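PDB 6TME: pollen-specific leucine-rich repeat extensin-like protein 1 from Arabidopsis thaliana, which probably binds RALF signalling peptides through its leucine-rich repeat domain in the pollen tube cell wall, linking peptide sensing to the control of growth. Local coordinates for residues Asp98-Asp103 with Leu120-Ser125; Phe145-Asn150 with Arg172-Glu177. All blocks are in the same frame, centred on the assembly; numbering follows the deposited sequence.

Contact 1. Residues Asp98-Asp103 with Leu120-Ser125; sequences DLNHAD and LFHVNS
The side-chain amide of Asn100 lies over CB of His122, its OD1 3.3 Å from that carbon, and its plane runs nearly parallel to that of the imidazole, 13° apart. CG lies anti to its own carbonyl carbon (chi1 -79°), and from there OD1 accepts from Asn124 N at 2.7 Å. CG also touches CB of Asn124. The main chains are tied beside it: Leu99 N donates to His122 O at 2.8 Å, His101 N to Asn124 O at 2.6 Å in a nearly straight bond, and Asp103 N to Ser125 O.

Asp98 serves both sides. Its OD1 takes the backbone N-H of Asn100 at 3.0 Å, an Asx turn that leads into the type II turn from Leu99 to Ala102, while OD2 meets the edge of the His122 ring and accepts a weak bond from ND1 at 3.3 Å. As NE2 of the same imidazole bonds to Glu144, carboxylates at both nitrogens would probably favour the protonated ring. Leu120 CD2 covers one face of it, over the centre. Asn124 OD1 sits over a face of the His101 ring, towards its rim, 3.5 Å from NE2; that nitrogen, like Asp98 OD2, bonds to the backbone of a bound chain of another protein.

Beneath this polar surface, Leu99 CB touches Val123 CG1, and both residues pack on Trp54 of helix 43-56. Asp98 pairs in parallel with His122, where strand 92-98 adjoins strand 120-122, which is flanked in turn by strand 144-146.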
ATOM      1  N   ASP A  98      14.511  -8.276 -11.393  1.00 23.45           N
ATOM      2  CA  ASP A  98      14.634  -7.176 -10.448  1.00 21.82           C
ATOM      3  C   ASP A  98      15.472  -6.095 -11.115  1.00 22.77           C
ATOM      4  O   ASP A  98      16.692  -6.220 -11.189  1.00 32.23           O
ATOM      5  CB  ASP A  98      15.235  -7.608  -9.123  1.00 17.61           C
ATOM      6  CG  ASP A  98      15.121  -6.524  -8.048  1.00 35.30           C
ATOM      7  OD1 ASP A  98      15.000  -5.317  -8.394  1.00 29.77           O
ATOM      8  OD2 ASP A  98      15.134  -6.882  -6.846  1.00 49.00           O
ATOM      9  N   LEU A  99      14.790  -5.036 -11.565  1.00 27.08           N
ATOM     10  CA  LEU A  99      15.371  -3.843 -12.164  1.00 28.96           C
ATOM     11  C   LEU A  99      15.085  -2.594 -11.321  1.00 29.37           C
ATOM     12  O   LEU A  99      15.063  -1.479 -11.850  1.00 27.12           O
ATOM     13  CB  LEU A  99      14.834  -3.662 -13.588  1.00 28.58           C
ATOM     14  CG  LEU A  99      15.099  -4.847 -14.531  1.00 31.22           C
ATOM     15  CD1 LEU A  99      14.337  -4.727 -15.885  1.00 18.08           C
ATOM     16  CD2 LEU A  99      16.612  -5.000 -14.754  1.00 21.73           C
ATOM     17  N   ASN A 100      14.849  -2.766 -10.015  1.00 18.86           N
ATOM     18  CA  ASN A 100      14.537  -1.635  -9.145  1.00 24.63           C
ATOM     19  C   ASN A 100      15.540  -0.511  -9.338  1.00 19.96           C
ATOM     20  O   ASN A 100      16.753  -0.736  -9.316  1.00 23.01           O
ATOM     21  CB  ASN A 100      14.516  -2.052  -7.670  1.00 21.32           C
ATOM     22  CG  ASN A 100      13.242  -2.737  -7.282  1.00 24.06           C
ATOM     23  OD1 ASN A 100      12.285  -2.789  -8.055  1.00 33.26           O
ATOM     24  ND2 ASN A 100      13.219  -3.284  -6.083  1.00 25.29           N
ATOM     25  N   HIS A 101      15.014   0.692  -9.587  1.00 25.91           N
ATOM     26  CA  HIS A 101      15.793   1.926  -9.679  1.00 25.18           C
ATOM     27  C   HIS A 101      16.635   2.038 -10.943  1.00 28.95           C
ATOM     28  O   HIS A 101      17.538   2.880 -10.991  1.00 28.80           O
ATOM     29  CB  HIS A 101      16.698   2.096  -8.462  1.00 26.16           C
ATOM     30  CG  HIS A 101      15.943   2.212  -7.181  1.00 48.14           C
ATOM     31  ND1 HIS A 101      15.773   1.150  -6.320  1.00 56.12           N
ATOM     32  CD2 HIS A 101      15.278   3.255  -6.632  1.00 50.69           C
ATOM     33  CE1 HIS A 101      15.055   1.540  -5.282  1.00 56.49           C
ATOM     34  NE2 HIS A 101      14.740   2.812  -5.449  1.00 50.16           N
ATOM     35  N   ALA A 102      16.386   1.213 -11.975  1.00 21.47           N
ATOM     36  CA  ALA A 102      17.152   1.370 -13.213  1.00 23.00           C
ATOM     37  C   ALA A 102      16.655   2.519 -14.095  1.00 30.77           C
ATOM     38  O   ALA A 102      17.330   2.858 -15.067  1.00 38.07           O
ATOM     39  CB  ALA A 102      17.157   0.061 -14.008  1.00 24.45           C
ATOM     40  N   ASP A 103      15.513   3.136 -13.782  1.00 32.76           N
ATOM     41  CA  ASP A 103      15.036   4.327 -14.498  1.00 31.27           C
ATOM     42  C   ASP A 103      14.865   4.093 -16.008  1.00 31.22           C
ATOM     43  O   ASP A 103      15.031   5.016 -16.812  1.00 23.64           O
ATOM     44  CB  ASP A 103      15.963   5.518 -14.241  1.00 27.03           C
ATOM     45  CG  ASP A 103      15.328   6.849 -14.614  1.00 32.79           C
ATOM     46  OD1 ASP A 103      14.129   7.054 -14.328  1.00 25.41           O
ATOM     47  OD2 ASP A 103      16.033   7.696 -15.205  1.00 34.66           O
ATOM     48  N   LEU A 120       8.969 -13.540  -9.006  1.00 24.24           N
ATOM     49  CA  LEU A 120       9.360 -12.271  -8.425  1.00 25.84           C
ATOM     50  C   LEU A 120       9.571 -11.291  -9.562  1.00 28.97           C
ATOM     51  O   LEU A 120      10.342 -11.566 -10.492  1.00 25.50           O
ATOM     52  CB  LEU A 120      10.620 -12.443  -7.587  1.00 31.53           C
ATOM     53  CG  LEU A 120      11.232 -11.264  -6.852  1.00 35.08           C
ATOM     54  CD1 LEU A 120      11.910 -11.880  -5.656  1.00 26.08           C
ATOM     55  CD2 LEU A 120      12.250 -10.493  -7.735  1.00 29.89           C
ATOM     56  N   PHE A 121       8.883 -10.154  -9.497  1.00 27.35           N
ATOM     57  CA  PHE A 121       9.007  -9.133 -10.537  1.00 23.55           C
ATOM     58  C   PHE A 121       9.067  -7.763  -9.856  1.00 29.89           C
ATOM     59  O   PHE A 121       8.039  -7.234  -9.401  1.00 28.20           O
ATOM     60  CB  PHE A 121       7.849  -9.255 -11.518  1.00 23.06           C
ATOM     61  CG  PHE A 121       7.996  -8.400 -12.739  1.00 27.18           C
ATOM     62  CD1 PHE A 121       8.704  -8.858 -13.848  1.00 29.81           C
ATOM     63  CD2 PHE A 121       7.424  -7.142 -12.785  1.00 19.24           C
ATOM     64  CE1 PHE A 121       8.838  -8.071 -14.984  1.00 22.71           C
ATOM     65  CE2 PHE A 121       7.537  -6.355 -13.923  1.00 25.68           C
ATOM     66  CZ  PHE A 121       8.266  -6.822 -15.023  1.00 23.69           C
ATOM     67  N   HIS A 122      10.280  -7.208  -9.749  1.00 24.72           N
ATOM     68  CA  HIS A 122      10.513  -5.914  -9.105  1.00 24.75           C
ATOM     69  C   HIS A 122      11.017  -4.928 -10.154  1.00 24.67           C
ATOM     70  O   HIS A 122      12.133  -5.085 -10.658  1.00 40.56           O
ATOM     71  CB  HIS A 122      11.533  -6.034  -7.967  1.00 22.26           C
ATOM     72  CG  HIS A 122      11.130  -6.977  -6.871  1.00 26.33           C
ATOM     73  ND1 HIS A 122      12.009  -7.395  -5.893  1.00 27.22           N
ATOM     74  CD2 HIS A 122       9.948  -7.584  -6.597  1.00 28.65           C
ATOM     75  CE1 HIS A 122      11.391  -8.230  -5.074  1.00 30.15           C
ATOM     76  NE2 HIS A 122      10.142  -8.368  -5.484  1.00 30.80           N
ATOM     77  N   VAL A 123      10.212  -3.916 -10.492  1.00 24.11           N
ATOM     78  CA  VAL A 123      10.678  -2.855 -11.389  1.00 27.02           C
ATOM     79  C   VAL A 123      10.354  -1.478 -10.812  1.00 20.76           C
ATOM     80  O   VAL A 123      10.055  -0.540 -11.557  1.00 26.96           O
ATOM     81  CB  VAL A 123      10.122  -3.009 -12.830  1.00 25.54           C
ATOM     82  CG1 VAL A 123      10.745  -4.275 -13.527  1.00 22.13           C
ATOM     83  CG2 VAL A 123       8.616  -3.091 -12.851  1.00 17.73           C
ATOM     84  N   ASN A 124      10.481  -1.330  -9.491  1.00 26.95           N
ATOM     85  CA  ASN A 124      10.275  -0.034  -8.856  1.00 21.86           C
ATOM     86  C   ASN A 124      11.183   1.037  -9.440  1.00 22.52           C
ATOM     87  O   ASN A 124      12.374   0.806  -9.681  1.00 27.99           O
ATOM     88  CB  ASN A 124      10.513  -0.097  -7.351  1.00 21.17           C
ATOM     89  CG  ASN A 124      10.553   1.319  -6.709  1.00 25.13           C
ATOM     90  OD1 ASN A 124      11.582   1.979  -6.710  1.00 24.42           O
ATOM     91  ND2 ASN A 124       9.414   1.790  -6.217  1.00 13.06           N
ATOM     92  N   SER A 125      10.608   2.226  -9.635  1.00 21.26           N
ATOM     93  CA  SER A 125      11.336   3.423 -10.067  1.00 22.37           C
ATOM     94  C   SER A 125      12.017   3.204 -11.416  1.00 26.34           C
ATOM     95  O   SER A 125      13.226   3.377 -11.571  1.00 34.08           O
ATOM     96  CB  SER A 125      12.353   3.872  -9.009  1.00 17.79           C
ATOM     97  OG  SER A 125      11.699   4.234  -7.792  1.00 18.73           O
TER

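Contact 2. Residues Phe145-Asn150 with Arg172-Glu177; sequences FDVSNN and RYNDFE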
ATOM      1  N   PHE A 145       4.642  -8.737  -7.160  1.00 21.86           N
ATOM      2  CA  PHE A 145       4.609  -7.941  -8.372  1.00 18.37           C
ATOM      3  C   PHE A 145       4.687  -6.491  -7.945  1.00 16.94           C
ATOM      4  O   PHE A 145       3.781  -5.991  -7.273  1.00 19.94           O
ATOM      5  CB  PHE A 145       3.319  -8.207  -9.151  1.00 20.18           C
ATOM      6  CG  PHE A 145       3.354  -7.737 -10.555  1.00 25.49           C
ATOM      7  CD1 PHE A 145       4.074  -8.447 -11.526  1.00 28.57           C
ATOM      8  CD2 PHE A 145       2.626  -6.608 -10.936  1.00 27.92           C
ATOM      9  CE1 PHE A 145       4.093  -8.011 -12.852  1.00 26.08           C
ATOM     10  CE2 PHE A 145       2.640  -6.163 -12.259  1.00 27.56           C
ATOM     11  CZ  PHE A 145       3.375  -6.858 -13.218  1.00 27.49           C
ATOM     12  N   ASP A 146       5.767  -5.822  -8.310  1.00 19.72           N
ATOM     13  CA  ASP A 146       6.015  -4.465  -7.841  1.00 22.13           C
ATOM     14  C   ASP A 146       6.312  -3.640  -9.083  1.00 25.67           C
ATOM     15  O   ASP A 146       7.426  -3.702  -9.620  1.00 28.32           O
ATOM     16  CB  ASP A 146       7.162  -4.418  -6.832  1.00 12.70           C
ATOM     17  CG  ASP A 146       7.453  -2.997  -6.321  1.00 31.38           C
ATOM     18  OD1 ASP A 146       6.650  -2.068  -6.591  1.00 22.66           O
ATOM     19  OD2 ASP A 146       8.500  -2.815  -5.653  1.00 32.22           O
ATOM     20  N   VAL A 147       5.305  -2.905  -9.551  1.00 16.93           N
ATOM     21  CA  VAL A 147       5.487  -1.929 -10.614  1.00 21.00           C
ATOM     22  C   VAL A 147       5.386  -0.498 -10.079  1.00 24.96           C
ATOM     23  O   VAL A 147       5.102   0.429 -10.829  1.00 23.24           O
ATOM     24  CB  VAL A 147       4.509  -2.184 -11.775  1.00 21.78           C
ATOM     25  CG1 VAL A 147       4.872  -3.538 -12.487  1.00 13.86           C
ATOM     26  CG2 VAL A 147       3.055  -2.193 -11.294  1.00 17.53           C
ATOM     27  N   SER A 148       5.662  -0.297  -8.789  1.00 26.11           N
ATOM     28  CA  SER A 148       5.522   1.027  -8.191  1.00 19.87           C
ATOM     29  C   SER A 148       6.443   2.049  -8.859  1.00 21.31           C
ATOM     30  O   SER A 148       7.566   1.734  -9.269  1.00 29.75           O
ATOM     31  CB  SER A 148       5.811   0.961  -6.693  1.00 18.97           C
ATOM     32  OG  SER A 148       7.131   0.517  -6.438  1.00 23.32           O
ATOM     33  N   ASN A 149       5.939   3.278  -8.994  1.00 24.43           N
ATOM     34  CA  ASN A 149       6.713   4.441  -9.438  1.00 21.51           C
ATOM     35  C   ASN A 149       7.200   4.274 -10.877  1.00 22.85           C
ATOM     36  O   ASN A 149       8.395   4.320 -11.179  1.00 26.67           O
ATOM     37  CB  ASN A 149       7.886   4.735  -8.492  1.00 15.34           C
ATOM     38  CG  ASN A 149       8.548   6.052  -8.808  1.00 21.96           C
ATOM     39  OD1 ASN A 149       7.931   6.935  -9.431  1.00 25.68           O
ATOM     40  ND2 ASN A 149       9.800   6.200  -8.408  1.00 20.89           N
ATOM     41  N   ASN A 150       6.237   4.099 -11.771  1.00 23.01           N
ATOM     42  CA  ASN A 150       6.521   3.948 -13.190  1.00 24.89           C
ATOM     43  C   ASN A 150       5.601   4.903 -13.948  1.00 26.70           C
ATOM     44  O   ASN A 150       5.085   5.887 -13.400  1.00 31.23           O
ATOM     45  CB  ASN A 150       6.367   2.476 -13.586  1.00 20.08           C
ATOM     46  CG  ASN A 150       7.672   1.709 -13.463  1.00 26.48           C
ATOM     47  OD1 ASN A 150       8.535   1.821 -14.326  1.00 21.81           O
ATOM     48  ND2 ASN A 150       7.823   0.932 -12.389  1.00 22.84           N
ATOM     49  N   ARG A 172       1.478   1.363  -6.715  1.00 23.96           N
ATOM     50  CA  ARG A 172       1.456   2.745  -6.260  1.00 25.24           C
ATOM     51  C   ARG A 172       2.317   3.625  -7.166  1.00 28.45           C
ATOM     52  O   ARG A 172       3.267   3.163  -7.817  1.00 25.37           O
ATOM     53  CB  ARG A 172       1.936   2.823  -4.796  1.00 20.02           C
ATOM     54  CG  ARG A 172       3.457   2.689  -4.630  1.00 14.76           C
ATOM     55  CD  ARG A 172       3.968   2.329  -3.223  1.00 12.47           C
ATOM     56  NE  ARG A 172       5.321   1.797  -3.397  1.00 20.21           N
ATOM     57  CZ  ARG A 172       6.452   2.482  -3.230  1.00 29.14           C
ATOM     58  NH1 ARG A 172       6.453   3.750  -2.789  1.00 23.21           N
ATOM     59  NH2 ARG A 172       7.605   1.888  -3.504  1.00 26.43           N
ATOM     60  N   TYR A 173       1.937   4.903  -7.243  1.00 23.51           N
ATOM     61  CA  TYR A 173       2.708   5.940  -7.937  1.00 17.87           C
ATOM     62  C   TYR A 173       2.752   5.702  -9.447  1.00 23.09           C
ATOM     63  O   TYR A 173       3.805   5.780 -10.086  1.00 21.16           O
ATOM     64  CB  TYR A 173       4.118   6.057  -7.356  1.00 17.51           C
ATOM     65  CG  TYR A 173       4.160   7.031  -6.226  1.00 25.96           C
ATOM     66  CD1 TYR A 173       4.042   8.408  -6.454  1.00 26.36           C
ATOM     67  CD2 TYR A 173       4.288   6.585  -4.920  1.00 25.59           C
ATOM     68  CE1 TYR A 173       4.067   9.320  -5.381  1.00 21.26           C
ATOM     69  CE2 TYR A 173       4.329   7.462  -3.869  1.00 26.01           C
ATOM     70  CZ  TYR A 173       4.210   8.828  -4.101  1.00 26.24           C
ATOM     71  OH  TYR A 173       4.247   9.660  -3.025  1.00 24.98           O
ATOM     72  N   ASN A 174       1.592   5.399 -10.014  1.00 21.78           N
ATOM     73  CA  ASN A 174       1.444   5.291 -11.453  1.00 18.64           C
ATOM     74  C   ASN A 174       0.278   6.209 -11.814  1.00 25.59           C
ATOM     75  O   ASN A 174      -0.041   7.155 -11.092  1.00 23.58           O
ATOM     76  CB  ASN A 174       1.231   3.841 -11.881  1.00 13.91           C
ATOM     77  CG  ASN A 174       2.512   3.043 -11.873  1.00 25.59           C
ATOM     78  OD1 ASN A 174       3.369   3.227 -12.736  1.00 26.91           O
ATOM     79  ND2 ASN A 174       2.640   2.129 -10.915  1.00 21.69           N
ATOM     80  N   ASP A 175      -0.363   5.939 -12.942  1.00 27.21           N
ATOM     81  CA  ASP A 175      -1.532   6.676 -13.381  1.00 23.53           C
ATOM     82  C   ASP A 175      -2.669   5.713 -13.678  1.00 24.69           C
ATOM     83  O   ASP A 175      -3.381   5.849 -14.678  1.00 21.33           O
ATOM     84  CB  ASP A 175      -1.206   7.538 -14.599  1.00 26.51           C
ATOM     85  CG  ASP A 175      -2.314   8.538 -14.928  1.00 36.58           C
ATOM     86  OD1 ASP A 175      -3.165   8.803 -14.061  1.00 37.86           O
ATOM     87  OD2 ASP A 175      -2.362   9.028 -16.075  1.00 37.22           O
ATOM     88  N   PHE A 176      -2.832   4.696 -12.835  1.00 18.35           N
ATOM     89  CA  PHE A 176      -4.033   3.876 -12.898  1.00 26.30           C
ATOM     90  C   PHE A 176      -5.250   4.683 -12.438  1.00 27.45           C
ATOM     91  O   PHE A 176      -5.145   5.596 -11.610  1.00 25.92           O
ATOM     92  CB  PHE A 176      -3.863   2.615 -12.052  1.00 26.00           C
ATOM     93  CG  PHE A 176      -2.795   1.679 -12.568  1.00 27.70           C
ATOM     94  CD1 PHE A 176      -2.961   1.018 -13.785  1.00 28.54           C
ATOM     95  CD2 PHE A 176      -1.630   1.462 -11.845  1.00 23.61           C
ATOM     96  CE1 PHE A 176      -1.988   0.166 -14.262  1.00 19.32           C
ATOM     97  CE2 PHE A 176      -0.643   0.615 -12.322  1.00 19.89           C
ATOM     98  CZ  PHE A 176      -0.823  -0.036 -13.527  1.00 27.92           C
ATOM     99  N   GLU A 177      -6.414   4.354 -12.989  1.00 38.52           N
ATOM    100  CA  GLU A 177      -7.584   5.194 -12.749  1.00 35.60           C
ATOM    101  C   GLU A 177      -8.854   4.368 -12.903  1.00 26.79           C
ATOM    102  O   GLU A 177      -8.819   3.186 -13.260  1.00 26.71           O
ATOM    103  CB  GLU A 177      -7.578   6.389 -13.700  1.00 42.69           C
ATOM    104  CG  GLU A 177      -7.575   5.976 -15.151  1.00 51.31           C
ATOM    105  CD  GLU A 177      -8.975   5.752 -15.692  1.00 62.37           C
ATOM    106  OE1 GLU A 177      -9.823   6.667 -15.518  1.00 61.12           O
ATOM    107  OE2 GLU A 177      -9.221   4.654 -16.262  1.00 61.25           O
TER
HETATM  108  O   HOH W   1       7.644  -1.380  -3.620  1.00 33.94           O
HETATM  109  O   HOH W   2       5.544   7.861 -10.869  1.00 31.23           O
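Val147 O is gripped by two asparagine amides that reach it from opposite faces of its carbonyl plane. Asn174 ND2 crosses from the next turn of the chain at 3.0 Å in an essentially straight bond (179°), with the oxygen lying in its amide plane; Asn150 ND2 approaches from its own segment at 3.2 Å and also bonds to Val123 O, while Asn150 OD1 accepts from Phe128 N. Asn174 ND2 also bonds to Ile171 O, while its OD1 accepts from Phe152 N and, weakly, from Asn150 N at 3.1 Å. Both amides are thereby fixed in rotation as rungs of the asparagine ladder familiar from leucine-rich repeats.

Asn149 N donates to Arg172 O at 2.9 Å, joining the backbones directly. Next to this bond, CB of Ser148 rests against the Arg172 side chain, 3.4 Å from NE. Ser148 OG stands between its own backbone N and carbonyl carbon (chi1 61°) and donates to the syn lone pair of Asp146 OD1 at 2.6 Å. The other carboxylate oxygen, OD2, accepts from a water at 2.6 Å, and that water accepts from Arg172 NH2.

Arg172 NE forms a salt bridge with Asp170, and NH1 bonds to the backbone of a bound chain of another protein. The carboxylates of Asp146 and Asp170 would help to stabilise the guanidinium charge, so the contact combines internally satisfied amides with a charged, water-bridged surface that presents donors to that chain.

How the contacts relate
Contact 1 closes along the chain before contact 2 opens, and their centres lie about 12 Å apart. They occupy successive turns of the leucine-rich repeat solenoid: contact 1 includes strand 120-122 and contact 2 strand 144-146, parallel neighbours in the same sheet. The two join directly: Asn124 ND2 is 2.6 Å from Ser148 OG and Val123 O is 2.8 Å from Asn150 ND2, both probable hydrogen bonds, while the rings of Phe121 and Phe145 meet on the inner side. Polar groups from both contacts bond to the same kind of partner, a chain of another protein, consistent with one continuous peptide-binding surface built by stacking the turns.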